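Local atomic coordinates of muconate cycloisomerase (Azorhizobium caulinodans, PDB entry 3MY9), a protein that belongs to the mandelate racemase and muconate lactonizing enzyme family of the enolase superfamily and binds magnesium ions. Residues G129-D134 with V350-G355; I269-M274 with S284-A289; W4-E9 with T43-I48. All blocks are in the same frame, centred on the assembly; numbering follows the deposited sequence.

Contact 1: residues G129-D134 with V350-G355; sequences GGRVRD and VIVPDG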
loop_
_atom_site.group_PDB
_atom_site.type_symbol
_atom_site.label_atom_id
_atom_site.label_comp_id
_atom_site.label_asym_id
_atom_site.label_seq_id
_atom_site.Cartn_x
_atom_site.Cartn_y
_atom_site.Cartn_z
ATOM N N GLY A 129 31.934 7.876 -22.113
ATOM C CA GLY A 129 32.520 7.215 -20.956
ATOM C C GLY A 129 33.510 6.136 -21.327
ATOM O O GLY A 129 34.120 5.537 -20.445
ATOM N N GLY A 130 33.648 5.882 -22.625
ATOM C CA GLY A 130 34.550 4.880 -23.136
ATOM C C GLY A 130 33.851 3.565 -23.426
ATOM O O GLY A 130 32.840 3.244 -22.811
ATOM N N ARG A 131 34.393 2.824 -24.385
ATOM C CA ARG A 131 33.957 1.468 -24.675
ATOM C C ARG A 131 34.095 0.567 -23.467
ATOM O O ARG A 131 35.067 0.656 -22.717
ATOM C CB ARG A 131 34.800 0.817 -25.765
ATOM C CG ARG A 131 34.684 1.410 -27.155
ATOM C CD ARG A 131 35.286 0.438 -28.192
ATOM N NE ARG A 131 35.086 0.904 -29.571
ATOM C CZ ARG A 131 35.394 0.180 -30.647
ATOM N NH1 ARG A 131 35.934 -1.029 -30.507
ATOM N NH2 ARG A 131 35.164 0.655 -31.869
ATOM N N VAL A 132 33.099 -0.307 -23.327
ATOM C CA VAL A 132 33.104 -1.393 -22.399
ATOM C C VAL A 132 32.988 -2.728 -23.147
ATOM O O VAL A 132 33.191 -3.783 -22.562
ATOM C CB VAL A 132 31.954 -1.212 -21.401
ATOM C CG1 VAL A 132 31.717 -2.479 -20.674
ATOM C CG2 VAL A 132 32.319 -0.051 -20.419
ATOM N N ARG A 133 32.696 -2.661 -24.448
ATOM C CA ARG A 133 32.727 -3.829 -25.323
ATOM C C ARG A 133 33.047 -3.431 -26.758
ATOM O O ARG A 133 32.836 -2.289 -27.159
ATOM C CB ARG A 133 31.380 -4.575 -25.252
ATOM C CG ARG A 133 30.174 -3.706 -25.601
ATOM C CD ARG A 133 28.897 -4.515 -25.547
ATOM N NE ARG A 133 28.533 -4.946 -24.202
ATOM C CZ ARG A 133 27.866 -4.218 -23.310
ATOM N NH1 ARG A 133 27.448 -2.979 -23.587
ATOM N NH2 ARG A 133 27.579 -4.747 -22.131
ATOM N N ASP A 134 33.545 -4.397 -27.527
ATOM C CA ASP A 134 33.978 -4.181 -28.910
ATOM C C ASP A 134 33.087 -4.811 -29.987
ATOM O O ASP A 134 33.243 -4.517 -31.185
ATOM C CB ASP A 134 35.380 -4.754 -29.059
ATOM C CG ASP A 134 36.364 -4.129 -28.088
ATOM O OD1 ASP A 134 36.436 -2.882 -28.013
ATOM O OD2 ASP A 134 37.053 -4.903 -27.389
ATOM N N VAL A 350 27.653 -7.741 -34.088
ATOM C CA VAL A 350 28.042 -6.542 -34.821
ATOM C C VAL A 350 29.448 -6.115 -34.380
ATOM O O VAL A 350 29.766 -6.164 -33.197
ATOM C CB VAL A 350 27.059 -5.365 -34.523
ATOM C CG1 VAL A 350 27.555 -4.076 -35.150
ATOM C CG2 VAL A 350 25.672 -5.693 -35.018
ATOM N N ILE A 351 30.283 -5.693 -35.323
ATOM C CA ILE A 351 31.630 -5.210 -35.001
ATOM C C ILE A 351 31.493 -3.720 -34.815
ATOM O O ILE A 351 30.946 -3.044 -35.695
ATOM C CB ILE A 351 32.632 -5.514 -36.097
ATOM C CG1 ILE A 351 32.508 -6.970 -36.532
ATOM C CG2 ILE A 351 34.076 -5.220 -35.612
ATOM C CD1 ILE A 351 32.803 -7.923 -35.425
ATOM N N VAL A 352 31.897 -3.218 -33.645
ATOM C CA VAL A 352 31.752 -1.790 -33.361
ATOM C C VAL A 352 32.817 -1.088 -34.184
ATOM O O VAL A 352 34.013 -1.352 -34.002
ATOM C CB VAL A 352 31.868 -1.442 -31.836
ATOM C CG1 VAL A 352 31.762 0.063 -31.614
ATOM C CG2 VAL A 352 30.779 -2.138 -31.026
ATOM N N PRO A 353 32.396 -0.238 -35.144
ATOM C CA PRO A 353 33.349 0.374 -36.051
ATOM C C PRO A 353 34.370 1.191 -35.286
ATOM O O PRO A 353 34.025 1.871 -34.326
ATOM C CB PRO A 353 32.482 1.322 -36.885
ATOM C CG PRO A 353 31.368 1.674 -35.965
ATOM C CD PRO A 353 31.068 0.380 -35.278
ATOM N N ASP A 354 35.610 1.105 -35.726
ATOM C CA ASP A 354 36.715 1.822 -35.131
ATOM C C ASP A 354 36.802 3.213 -35.771
ATOM O O ASP A 354 36.216 3.470 -36.847
ATOM C CB ASP A 354 38.023 1.029 -35.373
ATOM C CG ASP A 354 37.998 -0.379 -34.731
ATOM O OD1 ASP A 354 37.218 -0.615 -33.766
ATOM O OD2 ASP A 354 38.756 -1.250 -35.202
ATOM N N GLY A 355 37.525 4.113 -35.116
ATOM C CA GLY A 355 37.795 5.413 -35.706
ATOM C C GLY A 355 37.047 6.540 -35.051
ATOM O O GLY A 355 36.087 6.308 -34.320
#

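Contact 2: residues I269-M274 with S284-A289; sequences ISVKIM and SLMAIA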
loop_
_atom_site.group_PDB
_atom_site.type_symbol
_atom_site.label_atom_id
_atom_site.label_comp_id
_atom_site.label_asym_id
_atom_site.label_seq_id
_atom_site.Cartn_x
_atom_site.Cartn_y
_atom_site.Cartn_z
ATOM N N ILE A 269 14.442 -4.100 -20.181
ATOM C CA ILE A 269 13.826 -3.134 -21.085
ATOM C C ILE A 269 14.598 -3.083 -22.401
ATOM O O ILE A 269 15.801 -3.318 -22.432
ATOM C CB ILE A 269 13.769 -1.734 -20.473
ATOM C CG1 ILE A 269 15.183 -1.155 -20.291
ATOM C CG2 ILE A 269 12.984 -1.722 -19.139
ATOM C CD1 ILE A 269 15.188 0.242 -19.852
ATOM N N SER A 270 13.918 -2.794 -23.500
ATOM C CA SER A 270 14.631 -2.500 -24.747
ATOM C C SER A 270 14.786 -0.997 -24.841
ATOM O O SER A 270 13.833 -0.274 -24.634
ATOM C CB SER A 270 13.869 -3.012 -25.955
ATOM O OG SER A 270 12.555 -2.487 -25.899
ATOM N N VAL A 271 15.995 -0.547 -25.144
ATOM C CA VAL A 271 16.319 0.866 -25.224
ATOM C C VAL A 271 16.242 1.298 -26.689
ATOM O O VAL A 271 16.910 0.727 -27.554
ATOM C CB VAL A 271 17.749 1.171 -24.693
ATOM C CG1 VAL A 271 18.008 0.469 -23.389
ATOM C CG2 VAL A 271 18.777 0.727 -25.683
ATOM N N LYS A 272 15.394 2.287 -26.950
ATOM C CA LYS A 272 15.154 2.813 -28.291
ATOM C C LYS A 272 15.828 4.165 -28.353
ATOM O O LYS A 272 15.290 5.118 -27.814
ATOM C CB LYS A 272 13.643 3.009 -28.499
ATOM C CG LYS A 272 12.857 1.807 -29.003
ATOM C CD LYS A 272 12.503 0.820 -27.904
ATOM C CE LYS A 272 11.351 1.330 -27.010
ATOM N NZ LYS A 272 11.178 0.358 -25.904
ATOM N N ILE A 273 16.986 4.257 -29.008
ATOM C CA ILE A 273 17.767 5.490 -28.977
ATOM C C ILE A 273 16.870 6.660 -29.338
ATOM O O ILE A 273 16.802 7.632 -28.598
ATOM C CB ILE A 273 18.976 5.479 -29.898
ATOM C CG1 ILE A 273 20.088 4.573 -29.347
ATOM C CG2 ILE A 273 19.533 6.880 -30.010
ATOM C CD1 ILE A 273 19.596 3.237 -28.749
ATOM N N MET A 274 16.117 6.530 -30.418
ATOM C CA MET A 274 15.208 7.595 -30.847
ATOM C C MET A 274 13.855 7.703 -30.138
ATOM O O MET A 274 13.302 8.804 -30.009
ATOM C CB MET A 274 15.016 7.506 -32.346
ATOM C CG MET A 274 16.116 8.277 -33.067
ATOM S SD MET A 274 16.459 7.589 -34.643
ATOM C CE MET A 274 17.848 6.531 -34.197
ATOM N N SER A 284 21.162 7.929 -19.605
ATOM C CA SER A 284 20.469 8.320 -18.374
ATOM C C SER A 284 19.430 7.253 -18.002
ATOM O O SER A 284 19.324 6.866 -16.837
ATOM C CB SER A 284 19.754 9.665 -18.554
ATOM O OG SER A 284 20.682 10.680 -18.832
ATOM N N LEU A 285 18.677 6.805 -19.010
ATOM C CA LEU A 285 17.709 5.741 -18.869
ATOM C C LEU A 285 18.396 4.512 -18.263
ATOM O O LEU A 285 17.927 3.938 -17.270
ATOM C CB LEU A 285 17.130 5.386 -20.239
ATOM C CG LEU A 285 16.017 4.345 -20.313
ATOM C CD1 LEU A 285 15.379 4.345 -21.689
ATOM C CD2 LEU A 285 16.588 2.990 -20.056
ATOM N N MET A 286 19.518 4.117 -18.843
ATOM C CA MET A 286 20.248 2.947 -18.325
ATOM C C MET A 286 20.873 3.135 -16.905
ATOM O O MET A 286 21.040 2.162 -16.188
ATOM C CB MET A 286 21.234 2.443 -19.356
ATOM C CG MET A 286 20.508 1.768 -20.548
ATOM S SD MET A 286 19.345 0.451 -20.117
ATOM C CE MET A 286 20.452 -0.645 -19.327
ATOM N N ALA A 287 21.111 4.360 -16.445
ATOM C CA ALA A 287 21.548 4.542 -15.050
ATOM C C ALA A 287 20.437 4.138 -14.076
ATOM O O ALA A 287 20.705 3.547 -13.033
ATOM C CB ALA A 287 21.935 5.977 -14.790
ATOM N N ILE A 288 19.197 4.481 -14.419
ATOM C CA ILE A 288 18.059 4.084 -13.640
ATOM C C ILE A 288 17.920 2.551 -13.642
ATOM O O ILE A 288 17.739 1.946 -12.588
ATOM C CB ILE A 288 16.753 4.685 -14.153
ATOM C CG1 ILE A 288 16.777 6.203 -14.046
ATOM C CG2 ILE A 288 15.571 4.132 -13.357
ATOM C CD1 ILE A 288 15.760 6.862 -14.899
ATOM N N ALA A 289 18.011 1.960 -14.831
ATOM C CA ALA A 289 17.796 0.557 -15.023
ATOM C C ALA A 289 18.875 -0.279 -14.309
ATOM O O ALA A 289 18.541 -1.289 -13.711
ATOM C CB ALA A 289 17.721 0.213 -16.542
#

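Contact 3: residues W4-E9 with T43-I48; sequences WDSVVE and TSADGI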
loop_
_atom_site.group_PDB
_atom_site.type_symbol
_atom_site.label_atom_id
_atom_site.label_comp_id
_atom_site.label_asym_id
_atom_site.label_seq_id
_atom_site.Cartn_x
_atom_site.Cartn_y
_atom_site.Cartn_z
ATOM N N TRP A 4 40.266 22.644 -28.283
ATOM C CA TRP A 4 39.334 22.769 -29.399
ATOM C C TRP A 4 38.018 23.381 -28.957
ATOM O O TRP A 4 37.436 22.929 -27.988
ATOM C CB TRP A 4 39.037 21.405 -29.989
ATOM C CG TRP A 4 38.330 21.500 -31.288
ATOM C CD1 TRP A 4 38.896 21.758 -32.498
ATOM C CD2 TRP A 4 36.929 21.333 -31.524
ATOM N NE1 TRP A 4 37.933 21.766 -33.479
ATOM C CE2 TRP A 4 36.717 21.500 -32.907
ATOM C CE3 TRP A 4 35.833 21.048 -30.705
ATOM C CZ2 TRP A 4 35.456 21.400 -33.486
ATOM C CZ3 TRP A 4 34.581 20.956 -31.282
ATOM C CH2 TRP A 4 34.400 21.122 -32.653
ATOM N N ASP A 5 37.576 24.407 -29.678
ATOM C CA ASP A 5 36.262 25.014 -29.500
ATOM C C ASP A 5 35.822 25.433 -30.877
ATOM O O ASP A 5 36.620 25.988 -31.625
ATOM C CB ASP A 5 36.328 26.245 -28.579
ATOM C CG ASP A 5 34.972 26.570 -27.915
ATOM O OD1 ASP A 5 33.993 26.901 -28.632
ATOM O OD2 ASP A 5 34.891 26.506 -26.664
ATOM N N SER A 6 34.574 25.155 -31.228
ATOM C CA SER A 6 34.044 25.589 -32.510
ATOM C C SER A 6 32.529 25.531 -32.551
ATOM O O SER A 6 31.888 24.830 -31.756
ATOM C CB SER A 6 34.629 24.750 -33.658
ATOM O OG SER A 6 34.265 25.288 -34.920
ATOM N N VAL A 7 31.967 26.276 -33.494
ATOM C CA VAL A 7 30.529 26.394 -33.634
ATOM C C VAL A 7 30.042 25.781 -34.937
ATOM O O VAL A 7 30.802 25.662 -35.895
ATOM C CB VAL A 7 30.098 27.867 -33.574
ATOM C CG1 VAL A 7 30.275 28.405 -32.156
ATOM C CG2 VAL A 7 30.878 28.694 -34.593
ATOM N N VAL A 8 28.775 25.379 -34.958
ATOM C CA VAL A 8 28.122 24.973 -36.189
ATOM C C VAL A 8 28.014 26.178 -37.125
ATOM O O VAL A 8 27.617 27.272 -36.703
ATOM C CB VAL A 8 26.713 24.445 -35.937
ATOM C CG1 VAL A 8 25.959 24.304 -37.250
ATOM C CG2 VAL A 8 26.755 23.099 -35.171
ATOM N N GLU A 9 28.359 25.961 -38.395
ATOM C CA GLU A 9 28.348 27.017 -39.412
ATOM C C GLU A 9 27.241 26.833 -40.459
ATOM O O GLU A 9 26.666 27.822 -40.916
ATOM C CB GLU A 9 29.712 27.108 -40.097
ATOM C CG GLU A 9 29.950 28.428 -40.829
ATOM C CD GLU A 9 31.330 28.497 -41.445
ATOM O OE1 GLU A 9 31.914 27.417 -41.692
ATOM O OE2 GLU A 9 31.837 29.615 -41.679
ATOM N N THR A 43 28.240 21.063 -40.516
ATOM C CA THR A 43 29.595 21.499 -40.819
ATOM C C THR A 43 30.030 22.615 -39.873
ATOM O O THR A 43 29.346 23.621 -39.754
ATOM C CB THR A 43 29.695 21.989 -42.277
ATOM O OG1 THR A 43 29.050 21.043 -43.151
ATOM C CG2 THR A 43 31.157 22.180 -42.679
ATOM N N SER A 44 31.167 22.437 -39.208
ATOM C CA SER A 44 31.660 23.431 -38.249
ATOM C C SER A 44 32.360 24.603 -38.921
ATOM O O SER A 44 32.730 24.531 -40.097
ATOM C CB SER A 44 32.655 22.796 -37.287
ATOM O OG SER A 44 33.878 22.543 -37.963
ATOM N N ALA A 45 32.579 25.664 -38.142
ATOM C CA ALA A 45 33.317 26.857 -38.596
ATOM C C ALA A 45 34.783 26.565 -38.920
ATOM O O ALA A 45 35.424 27.341 -39.635
ATOM C CB ALA A 45 33.229 27.980 -37.550
ATOM N N ASP A 46 35.317 25.465 -38.381
ATOM C CA ASP A 46 36.679 25.006 -38.716
ATOM C C ASP A 46 36.702 23.764 -39.667
ATOM O O ASP A 46 37.716 23.005 -39.826
ATOM C CB ASP A 46 37.465 24.700 -37.433
ATOM C CG ASP A 46 36.924 23.498 -36.690
ATOM O OD1 ASP A 46 37.700 22.804 -36.003
ATOM O OD2 ASP A 46 35.715 23.226 -36.803
ATOM N N GLY A 47 35.591 23.615 -40.426
ATOM C CA GLY A 47 35.565 22.754 -41.622
ATOM C C GLY A 47 35.202 21.284 -41.440
ATOM O O GLY A 47 35.086 20.552 -42.423
ATOM N N ILE A 48 35.020 20.847 -40.193
ATOM C CA ILE A 48 34.820 19.422 -39.881
ATOM C C ILE A 48 33.356 19.002 -40.034
ATOM O O ILE A 48 32.451 19.666 -39.530
ATOM C CB ILE A 48 35.270 19.078 -38.443
ATOM C CG1 ILE A 48 36.699 19.584 -38.170
ATOM C CG2 ILE A 48 35.215 17.585 -38.235
ATOM C CD1 ILE A 48 37.062 19.602 -36.674
#

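Contact 1: residues G129-D134 with V350-G355
NH2 of R131 has three oxygens of segment 350-355 close by. R131 NH2 forms a salt bridge with D354 OD1 at 3.1 Å, using the anti lone pair of that oxygen, although the acceptor sits 27° out of the guanidinium plane. A second, weak bond runs from R131 NH2 to V352 O, also at 3.1 Å, and P353 O lies 3.0 Å from R131 NH2. The reach depends on a chain extended from CG to NE. Over one face of the guanidinium, toward its rim, lies V352 CG1, 3.5 Å from R131 NH2. R131 NH1 turns back within its own segment to D134 OD1, 3.1 Å away and almost in the guanidinium plane; D134 OD1 also has a salt bridge to R86 of the second subunit. V352 N donates to D134 O over 3.1 Å at a fairly straight 162°. This bond lies next to the pairing of strands 349-351 and 135-142, where V350 bonds to I136. D134 OD1 and D354 OD1 stand 6.2 Å apart, so the intervening arginine charge would be expected to ease their repulsion, consistent with a salt-bridge network tying this loop to the segment that follows strand 349-351 and to R86 of the second subunit.

Contact 2: residues I269-M274 with S284-A289
I269 and L285 reach toward each other tip to tip, from strand 268-270 and helix 279-292. The I269 CD1 to L285 CD2 separation is too short to be sound, so that detail is doubtful. I269 CD1 also faces M286 SD and A289 CB, each at 4.2 Å, approaches that are less sure because they involve the same atom. CG1 of I269 takes the crowded position between backbone N and carbonyl carbon (chi1 66°), and CD1 then runs on anti to CA (chi2 173°), carrying the tip onto the helix. Outside the pair, L257 of helix 254-263 touches both I269 and L285.

S270 points away from the helix, and its OG makes a weak hydrogen bond to D248, a magnesium ligand. V271 returns to the helix side: its CG1 meets M286 SD at 3.5 Å and M286 CG at 4.0 Å, independently of the doubtful pair. The two side chains cross at about a right angle, and a methionine chi2 of -54° turns SD toward the valine methyl. K272, in the N-cap position of helix 273-276, bends back so that NZ bonds to S270 O at 3.0 Å and S270 OG at 3.2 Å, with a salt bridge to D248 besides.

Helix-facing I269 and V271 alternate with metal-side S270 along the end of strand 268-270 and the residue just past it, as in the TIM barrel of the enolase superfamily, here packed against helix 279-292, reached after short helix 273-276.

Contact 3: residues W4-E9 with T43-I48
A45, E9 and W4 lose the most surface here. A45 N donates to V7 O over 2.9 Å, while A45 CB packs on V7 CG2 at 3.8 Å. E9 bonds through its backbone N, which donates to T43 O at 2.9 Å, while its side chain, with CG anti to the backbone N (chi1 -161°) and extended beyond, lays OE1 3.4 Å from A45 CA without a hydrogen bond. Between these two backbone bonds V8 and S44 face each other as an antiparallel non-hydrogen-bonded pair, their CA atoms 4.4 Å apart and their side chains diverging.

W4 works from the other end. Its NE1 donates to D46 OD1 at 2.7 Å with an N-H...O angle of 151°; the oxygen lies near the indole plane. I48 CD1 approaches obliquely, 4.0 Å from W4 CZ2, and S6 CB covers one face toward its rim. W4 and I48 both also touch helix 102-120.

D46 and A45 are the middle residues of a type I turn from S44 to G47, closed by a backbone bond. The whole is the end of an antiparallel strand pair, 8-21 with 35-44, at the turn toward strand 49-54, in the sheet of the enolase-type N-terminal domain.

How the contacts relate
Along the chain contact 3 comes first and is complete before contact 1 opens; contact 2 then falls between the two segments of contact 1, which closes last. Contacts 1 and 2 share the barrel sheet: one lies where strand 349-351 pairs with 135-142, the other on strand 268-270 in the barrel wall. Their centres are 18 Å apart, their nearest atoms about 9 Å. Contact 3 belongs to the separate N-terminal antiparallel sheet of strands 8-21, 35-44 and 49-54, its centre 25 Å from that of contact 1 and 30 Å from that of contact 2. No two contacts touch, but all three reach the second subunit, contact 3 through W4.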